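Local coordinates for protein transcription regulator (Lactobacillus plantarum WCFS1, PDB 3CLK) that probably regulates transcription as a dimer of the LacI type, with a periplasmic-binding-protein-like core that may sense a small ligand, at residues B[168-182]-B[195-209]. Residues are numbered along the deposited sequence; the frame is centred on the assembly and turned at random.
Sequences YSYTSGEQAMKAFGK and MTAIGILNQASSFGI
Gly-199 CA lies under one face of the Tyr-170 ring, 3.9 Å from its centroid in a CH-pi contact, while Ile-198 CG2 and the amide of Asn-202 meet the ring at its edge. With CG anti to the backbone N (chi1 172°), the tyrosine reaches across helix 195-206 as a knob among Met-195, Ile-198, Gly-199 and Asn-202. Asn-202 ND2 donates a nearly straight 2.7 Å hydrogen bond to Tyr-170 OH, the amide plane turned 68° from the ring. At the far end, Phe-207 carries Lys-182 CB over one face and Gln-203 OE1 over the other, with Met-177 O at its edge. Between the two rings, selenomethionine Met-177 bends so that SE packs on Ile-200 and Ala-204 and Met-177 CE meets Ile-209 CD1 tip to tip at 3.9 Å.

Gly-173 and Gly-199 bring the helix axes to 6.4 Å at a crossing angle of -39°, close enough for Gly-173 CA to contact Thr-196 O at 3.4 Å. Ser-169 O accepts from Thr-196 OG1 (2.8 Å) and Ser-172 OG on opposite faces of its carbonyl plane.

The two helices are neighbours in the alternating beta-alpha order of this domain, joined through strand 188-191, on which Ile-200 and Phe-180 rest; Ala-176 and Phe-180 also touch strand 128-131, and Ile-228 of the second subunit packs on Tyr-170 and accepts from Asn-202 ND2.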
ATOM      1  N   TYR B 168       2.239 -13.621  -6.338  1.00 18.79           N
ATOM      2  CA  TYR B 168       2.611 -12.713  -5.254  1.00 18.98           C
ATOM      3  C   TYR B 168       1.451 -11.983  -4.586  1.00 17.91           C
ATOM      4  O   TYR B 168       1.675 -11.076  -3.794  1.00 18.07           O
ATOM      5  CB  TYR B 168       3.593 -11.652  -5.752  1.00 19.91           C
ATOM      6  CG  TYR B 168       4.861 -12.199  -6.352  1.00 19.18           C
ATOM      7  CD1 TYR B 168       4.966 -12.425  -7.725  1.00 20.13           C
ATOM      8  CD2 TYR B 168       5.960 -12.496  -5.548  1.00 18.75           C
ATOM      9  CE1 TYR B 168       6.143 -12.933  -8.283  1.00 21.34           C
ATOM     10  CE2 TYR B 168       7.132 -13.007  -6.094  1.00 18.38           C
ATOM     11  CZ  TYR B 168       7.219 -13.224  -7.461  1.00 19.55           C
ATOM     12  OH  TYR B 168       8.388 -13.730  -7.994  1.00 18.44           O
ATOM     13  N   SER B 169       0.218 -12.375  -4.881  1.00 18.38           N
ATOM     14  CA  SER B 169      -0.925 -11.692  -4.290  1.00 18.15           C
ATOM     15  C   SER B 169      -1.443 -12.360  -3.016  1.00 17.16           C
ATOM     16  O   SER B 169      -1.007 -13.444  -2.641  1.00 18.39           O
ATOM     17  CB  SER B 169      -2.069 -11.621  -5.302  1.00 18.22           C
ATOM     18  OG  SER B 169      -2.589 -12.917  -5.554  1.00 18.29           O
ATOM     19  N   TYR B 170      -2.374 -11.688  -2.355  1.00 15.75           N
ATOM     20  CA  TYR B 170      -2.989 -12.211  -1.145  1.00 17.26           C
ATOM     21  C   TYR B 170      -3.778 -13.474  -1.507  1.00 17.94           C
ATOM     22  O   TYR B 170      -3.711 -14.485  -0.806  1.00 15.69           O
ATOM     23  CB  TYR B 170      -3.931 -11.164  -0.560  1.00 19.45           C
ATOM     24  CG  TYR B 170      -4.770 -11.661   0.589  1.00 18.70           C
ATOM     25  CD1 TYR B 170      -4.275 -11.661   1.890  1.00 18.23           C
ATOM     26  CD2 TYR B 170      -6.080 -12.092   0.380  1.00 18.82           C
ATOM     27  CE1 TYR B 170      -5.067 -12.069   2.961  1.00 19.36           C
ATOM     28  CE2 TYR B 170      -6.879 -12.505   1.448  1.00 19.16           C
ATOM     29  CZ  TYR B 170      -6.364 -12.487   2.731  1.00 20.10           C
ATOM     30  OH  TYR B 170      -7.156 -12.880   3.787  1.00 24.02           O
ATOM     31  N   THR B 171      -4.517 -13.416  -2.612  1.00 16.62           N
ATOM     32  CA  THR B 171      -5.311 -14.560  -3.052  1.00 18.93           C
ATOM     33  C   THR B 171      -4.467 -15.810  -3.310  1.00 18.51           C
ATOM     34  O   THR B 171      -4.861 -16.916  -2.951  1.00 18.82           O
ATOM     35  CB  THR B 171      -6.113 -14.225  -4.328  1.00 19.92           C
ATOM     36  OG1 THR B 171      -7.063 -13.192  -4.031  1.00 21.67           O
ATOM     37  CG2 THR B 171      -6.860 -15.458  -4.830  1.00 23.17           C
ATOM     38  N   SER B 172      -3.305 -15.639  -3.931  1.00 17.83           N
ATOM     39  CA  SER B 172      -2.453 -16.779  -4.213  1.00 18.90           C
ATOM     40  C   SER B 172      -1.984 -17.438  -2.907  1.00 16.75           C
ATOM     41  O   SER B 172      -1.702 -18.638  -2.865  1.00 15.36           O
ATOM     42  CB  SER B 172      -1.264 -16.349  -5.072  1.00 21.14           C
ATOM     43  OG  SER B 172      -0.523 -15.322  -4.446  1.00 29.84           O
ATOM     44  N   GLY B 173      -1.909 -16.645  -1.843  1.00 14.20           N
ATOM     45  CA  GLY B 173      -1.506 -17.177  -0.553  1.00 14.41           C
ATOM     46  C   GLY B 173      -2.625 -18.057  -0.031  1.00 15.84           C
ATOM     47  O   GLY B 173      -2.396 -19.182   0.415  1.00 11.02           O
ATOM     48  N   GLU B 174      -3.853 -17.547  -0.087  1.00 14.13           N
ATOM     49  CA  GLU B 174      -4.994 -18.330   0.367  1.00 16.10           C
ATOM     50  C   GLU B 174      -5.144 -19.604  -0.462  1.00 17.36           C
ATOM     51  O   GLU B 174      -5.426 -20.681   0.085  1.00 18.83           O
ATOM     52  CB  GLU B 174      -6.293 -17.540   0.229  1.00 17.84           C
ATOM     53  CG  GLU B 174      -6.435 -16.309   1.101  1.00 16.64           C
ATOM     54  CD  GLU B 174      -7.800 -15.675   0.892  1.00 19.19           C
ATOM     55  OE1 GLU B 174      -8.149 -15.420  -0.279  1.00 21.22           O
ATOM     56  OE2 GLU B 174      -8.519 -15.442   1.878  1.00 16.81           O
ATOM     57  N   GLN B 175      -4.974 -19.474  -1.778  1.00 14.76           N
ATOM     58  CA  GLN B 175      -5.132 -20.608  -2.689  1.00 16.09           C
ATOM     59  C   GLN B 175      -4.072 -21.671  -2.472  1.00 15.99           C
ATOM     60  O   GLN B 175      -4.365 -22.863  -2.485  1.00 17.02           O
ATOM     61  CB  GLN B 175      -5.106 -20.141  -4.158  1.00 16.35           C
ATOM     62  CG  GLN B 175      -6.284 -19.221  -4.540  1.00 16.65           C
ATOM     63  CD  GLN B 175      -7.621 -19.790  -4.105  1.00 18.03           C
ATOM     64  OE1 GLN B 175      -7.937 -19.811  -2.917  1.00 19.78           O
ATOM     65  NE2 GLN B 175      -8.412 -20.266  -5.070  1.00 18.90           N
ATOM     66  N   ALA B 176      -2.833 -21.238  -2.289  1.00 16.18           N
ATOM     67  CA  ALA B 176      -1.749 -22.173  -2.051  1.00 16.17           C
ATOM     68  C   ALA B 176      -1.956 -22.921  -0.726  1.00 15.13           C
ATOM     69  O   ALA B 176      -1.683 -24.116  -0.644  1.00 16.51           O
ATOM     70  CB  ALA B 176      -0.411 -21.430  -2.038  1.00 15.75           C
HETATM   71  N   MSE B 177      -2.443 -22.237   0.309  1.00 16.14           N
HETATM   72  CA  MSE B 177      -2.643 -22.915   1.598  1.00 15.77           C
HETATM   73  C   MSE B 177      -3.742 -23.983   1.449  1.00 16.85           C
HETATM   74  O   MSE B 177      -3.671 -25.057   2.063  1.00 15.45           O
HETATM   75  CB  MSE B 177      -2.993 -21.899   2.696  1.00 16.03           C
HETATM   76  CG  MSE B 177      -3.112 -22.489   4.113  1.00 16.24           C
HETATM   77 SE   MSE B 177      -1.468 -23.323   4.791  1.00 24.49          SE
HETATM   78  CE  MSE B 177      -2.015 -25.190   4.871  1.00 19.16           C
ATOM     79  N   LYS B 178      -4.749 -23.696   0.623  1.00 16.63           N
ATOM     80  CA  LYS B 178      -5.823 -24.652   0.376  1.00 17.98           C
ATOM     81  C   LYS B 178      -5.208 -25.860  -0.322  1.00 17.95           C
ATOM     82  O   LYS B 178      -5.527 -27.006   0.001  1.00 18.35           O
ATOM     83  CB  LYS B 178      -6.915 -24.025  -0.500  1.00 18.99           C
ATOM     84  CG  LYS B 178      -7.693 -22.916   0.200  1.00 20.03           C
ATOM     85  CD  LYS B 178      -8.674 -22.244  -0.745  1.00 22.18           C
ATOM     86  CE  LYS B 178      -9.378 -21.061  -0.080  1.00 17.56           C
ATOM     87  NZ  LYS B 178     -10.268 -20.389  -1.067  1.00 18.46           N
ATOM     88  N   ALA B 179      -4.304 -25.592  -1.263  1.00 15.70           N
ATOM     89  CA  ALA B 179      -3.615 -26.641  -1.991  1.00 17.72           C
ATOM     90  C   ALA B 179      -2.832 -27.534  -1.018  1.00 18.76           C
ATOM     91  O   ALA B 179      -2.920 -28.763  -1.077  1.00 18.57           O
ATOM     92  CB  ALA B 179      -2.676 -26.026  -3.018  1.00 17.76           C
ATOM     93  N   PHE B 180      -2.069 -26.924  -0.120  1.00 18.92           N
ATOM     94  CA  PHE B 180      -1.306 -27.711   0.847  1.00 18.39           C
ATOM     95  C   PHE B 180      -2.264 -28.576   1.652  1.00 19.42           C
ATOM     96  O   PHE B 180      -1.991 -29.749   1.909  1.00 20.39           O
ATOM     97  CB  PHE B 180      -0.511 -26.807   1.780  1.00 17.43           C
ATOM     98  CG  PHE B 180       0.616 -26.079   1.108  1.00 18.57           C
ATOM     99  CD1 PHE B 180       1.489 -26.752   0.258  1.00 19.52           C
ATOM    100  CD2 PHE B 180       0.842 -24.732   1.366  1.00 16.02           C
ATOM    101  CE1 PHE B 180       2.574 -26.085  -0.321  1.00 18.14           C
ATOM    102  CE2 PHE B 180       1.912 -24.067   0.799  1.00 14.47           C
ATOM    103  CZ  PHE B 180       2.782 -24.746  -0.049  1.00 16.23           C
ATOM    104  N   GLY B 181      -3.388 -27.996   2.051  1.00 19.00           N
ATOM    105  CA  GLY B 181      -4.371 -28.754   2.799  1.00 20.15           C
ATOM    106  C   GLY B 181      -4.341 -28.549   4.299  1.00 21.63           C
ATOM    107  O   GLY B 181      -3.314 -28.212   4.886  1.00 19.35           O
ATOM    108  N   LYS B 182      -5.498 -28.750   4.915  1.00 23.41           N
ATOM    109  CA  LYS B 182      -5.662 -28.613   6.353  1.00 24.93           C
ATOM    110  C   LYS B 182      -4.779 -29.637   7.074  1.00 25.98           C
ATOM    111  O   LYS B 182      -4.309 -29.399   8.185  1.00 25.58           O
ATOM    112  CB  LYS B 182      -7.128 -28.849   6.704  1.00 26.72           C
ATOM    113  CG  LYS B 182      -7.490 -28.652   8.162  1.00 32.48           C
ATOM    114  CD  LYS B 182      -8.949 -29.032   8.388  1.00 36.60           C
ATOM    115  CE  LYS B 182      -9.419 -28.692   9.797  1.00 39.43           C
ATOM    116  NZ  LYS B 182      -8.576 -29.333  10.844  1.00 41.47           N
HETATM  117  N   MSE B 195       1.849  -9.821   1.285  1.00 17.40           N
HETATM  118  CA  MSE B 195       0.419 -10.029   1.060  1.00 16.85           C
HETATM  119  C   MSE B 195       0.135 -11.525   0.891  1.00 16.12           C
HETATM  120  O   MSE B 195      -0.908 -12.025   1.315  1.00 15.33           O
HETATM  121  CB  MSE B 195      -0.070  -9.278  -0.190  1.00 20.47           C
HETATM  122  CG  MSE B 195      -0.094  -7.765  -0.054  1.00 26.98           C
HETATM  123 SE   MSE B 195      -1.195  -7.244   1.460  1.00 41.18          SE
HETATM  124  CE  MSE B 195      -2.865  -8.046   0.930  1.00 30.41           C
ATOM    125  N   THR B 196       1.050 -12.238   0.246  1.00 13.84           N
ATOM    126  CA  THR B 196       0.872 -13.676   0.063  1.00 14.51           C
ATOM    127  C   THR B 196       0.912 -14.341   1.444  1.00 12.74           C
ATOM    128  O   THR B 196       0.113 -15.229   1.748  1.00 14.21           O
ATOM    129  CB  THR B 196       1.971 -14.253  -0.872  1.00 14.80           C
ATOM    130  OG1 THR B 196       1.752 -13.768  -2.206  1.00 16.90           O
ATOM    131  CG2 THR B 196       1.929 -15.796  -0.890  1.00 11.29           C
ATOM    132  N   ALA B 197       1.822 -13.883   2.295  1.00 12.46           N
ATOM    133  CA  ALA B 197       1.942 -14.437   3.638  1.00 11.43           C
ATOM    134  C   ALA B 197       0.664 -14.226   4.443  1.00 11.71           C
ATOM    135  O   ALA B 197       0.258 -15.088   5.222  1.00 13.01           O
ATOM    136  CB  ALA B 197       3.114 -13.793   4.356  1.00  9.58           C
ATOM    137  N   ILE B 198       0.016 -13.085   4.263  1.00 10.30           N
ATOM    138  CA  ILE B 198      -1.196 -12.842   5.017  1.00 13.05           C
ATOM    139  C   ILE B 198      -2.278 -13.822   4.566  1.00 13.80           C
ATOM    140  O   ILE B 198      -3.023 -14.335   5.394  1.00 15.99           O
ATOM    141  CB  ILE B 198      -1.665 -11.376   4.874  1.00 13.36           C
ATOM    142  CG1 ILE B 198      -0.565 -10.431   5.365  1.00 14.64           C
ATOM    143  CG2 ILE B 198      -2.909 -11.132   5.736  1.00 13.35           C
ATOM    144  CD1 ILE B 198      -0.942  -8.970   5.278  1.00 19.53           C
ATOM    145  N   GLY B 199      -2.339 -14.106   3.263  1.00 14.78           N
ATOM    146  CA  GLY B 199      -3.329 -15.050   2.758  1.00 12.59           C
ATOM    147  C   GLY B 199      -3.081 -16.444   3.325  1.00 14.64           C
ATOM    148  O   GLY B 199      -4.009 -17.157   3.721  1.00 13.96           O
ATOM    149  N   ILE B 200      -1.815 -16.841   3.362  1.00 13.53           N
ATOM    150  CA  ILE B 200      -1.440 -18.141   3.908  1.00 15.10           C
ATOM    151  C   ILE B 200      -1.859 -18.177   5.372  1.00 15.79           C
ATOM    152  O   ILE B 200      -2.473 -19.139   5.838  1.00 15.45           O
ATOM    153  CB  ILE B 200       0.089 -18.353   3.850  1.00 13.24           C
ATOM    154  CG1 ILE B 200       0.544 -18.471   2.396  1.00 17.72           C
ATOM    155  CG2 ILE B 200       0.484 -19.607   4.652  1.00 14.76           C
ATOM    156  CD1 ILE B 200       2.051 -18.440   2.223  1.00 14.84           C
ATOM    157  N   LEU B 201      -1.517 -17.108   6.084  1.00 17.56           N
ATOM    158  CA  LEU B 201      -1.811 -16.966   7.505  1.00 19.29           C
ATOM    159  C   LEU B 201      -3.291 -17.088   7.826  1.00 20.27           C
ATOM    160  O   LEU B 201      -3.685 -17.806   8.760  1.00 19.22           O
ATOM    161  CB  LEU B 201      -1.306 -15.606   8.001  1.00 21.60           C
ATOM    162  CG  LEU B 201      -1.164 -15.368   9.512  1.00 26.45           C
ATOM    163  CD1 LEU B 201      -0.666 -13.938   9.776  1.00 24.92           C
ATOM    164  CD2 LEU B 201      -2.486 -15.578  10.194  1.00 27.37           C
ATOM    165  N   ASN B 202      -4.115 -16.362   7.077  1.00 18.68           N
ATOM    166  CA  ASN B 202      -5.545 -16.393   7.309  1.00 16.94           C
ATOM    167  C   ASN B 202      -6.155 -17.741   6.928  1.00 17.73           C
ATOM    168  O   ASN B 202      -7.018 -18.241   7.648  1.00 16.16           O
ATOM    169  CB  ASN B 202      -6.243 -15.260   6.543  1.00 16.44           C
ATOM    170  CG  ASN B 202      -5.972 -13.884   7.147  1.00 18.24           C
ATOM    171  OD1 ASN B 202      -5.534 -13.770   8.297  1.00 18.02           O
ATOM    172  ND2 ASN B 202      -6.246 -12.837   6.381  1.00 15.04           N
ATOM    173  N   GLN B 203      -5.721 -18.329   5.811  1.00 16.25           N
ATOM    174  CA  GLN B 203      -6.272 -19.619   5.401  1.00 16.87           C
ATOM    175  C   GLN B 203      -5.878 -20.705   6.388  1.00 18.46           C
ATOM    176  O   GLN B 203      -6.682 -21.578   6.708  1.00 18.55           O
ATOM    177  CB  GLN B 203      -5.817 -20.026   3.995  1.00 18.14           C
ATOM    178  CG  GLN B 203      -6.503 -21.320   3.500  1.00 19.16           C
ATOM    179  CD  GLN B 203      -8.024 -21.193   3.452  1.00 21.10           C
ATOM    180  OE1 GLN B 203      -8.757 -22.132   3.777  1.00 23.78           O
ATOM    181  NE2 GLN B 203      -8.500 -20.031   3.039  1.00 20.85           N
ATOM    182  N   ALA B 204      -4.636 -20.660   6.859  1.00 18.69           N
ATOM    183  CA  ALA B 204      -4.176 -21.645   7.839  1.00 20.32           C
ATOM    184  C   ALA B 204      -5.092 -21.531   9.052  1.00 21.14           C
ATOM    185  O   ALA B 204      -5.565 -22.531   9.593  1.00 20.24           O
ATOM    186  CB  ALA B 204      -2.740 -21.350   8.254  1.00 19.66           C
ATOM    187  N   SER B 205      -5.348 -20.298   9.467  1.00 21.95           N
ATOM    188  CA  SER B 205      -6.204 -20.037  10.610  1.00 23.38           C
ATOM    189  C   SER B 205      -7.588 -20.657  10.413  1.00 23.48           C
ATOM    190  O   SER B 205      -8.145 -21.264  11.333  1.00 23.67           O
ATOM    191  CB  SER B 205      -6.318 -18.533  10.837  1.00 26.21           C
ATOM    192  OG  SER B 205      -7.120 -18.261  11.969  1.00 31.47           O
ATOM    193  N   SER B 206      -8.137 -20.518   9.211  1.00 22.77           N
ATOM    194  CA  SER B 206      -9.442 -21.084   8.904  1.00 22.99           C
ATOM    195  C   SER B 206      -9.429 -22.613   8.988  1.00 23.27           C
ATOM    196  O   SER B 206     -10.454 -23.233   9.293  1.00 22.22           O
ATOM    197  CB  SER B 206      -9.898 -20.644   7.512  1.00 24.90           C
ATOM    198  OG  SER B 206     -10.140 -19.243   7.487  1.00 28.74           O
ATOM    199  N   PHE B 207      -8.275 -23.217   8.710  1.00 20.70           N
ATOM    200  CA  PHE B 207      -8.140 -24.671   8.785  1.00 20.47           C
ATOM    201  C   PHE B 207      -7.871 -25.106  10.235  1.00 20.88           C
ATOM    202  O   PHE B 207      -7.743 -26.297  10.523  1.00 24.78           O
ATOM    203  CB  PHE B 207      -6.982 -25.164   7.897  1.00 18.38           C
ATOM    204  CG  PHE B 207      -7.306 -25.237   6.419  1.00 16.79           C
ATOM    205  CD1 PHE B 207      -8.610 -25.409   5.975  1.00 15.91           C
ATOM    206  CD2 PHE B 207      -6.279 -25.211   5.471  1.00 18.29           C
ATOM    207  CE1 PHE B 207      -8.893 -25.558   4.614  1.00 19.68           C
ATOM    208  CE2 PHE B 207      -6.551 -25.359   4.106  1.00 17.79           C
ATOM    209  CZ  PHE B 207      -7.863 -25.534   3.680  1.00 19.17           C
ATOM    210  N   GLY B 208      -7.780 -24.143  11.145  1.00 21.34           N
ATOM    211  CA  GLY B 208      -7.514 -24.470  12.534  1.00 21.18           C
ATOM    212  C   GLY B 208      -6.036 -24.731  12.801  1.00 22.42           C
ATOM    213  O   GLY B 208      -5.678 -25.336  13.814  1.00 22.30           O
ATOM    214  N   ILE B 209      -5.180 -24.291  11.880  1.00 21.13           N
ATOM    215  CA  ILE B 209      -3.731 -24.446  12.008  1.00 20.60           C
ATOM    216  C   ILE B 209      -3.172 -23.198  12.703  1.00 21.15           C
ATOM    217  O   ILE B 209      -3.298 -22.085  12.198  1.00 20.86           O
ATOM    218  CB  ILE B 209      -3.059 -24.598  10.614  1.00 19.96           C
ATOM    219  CG1 ILE B 209      -3.572 -25.865   9.925  1.00 20.11           C
ATOM    220  CG2 ILE B 209      -1.535 -24.658  10.759  1.00 18.71           C
ATOM    221  CD1 ILE B 209      -3.053 -26.050   8.510  1.00 19.14           C
TER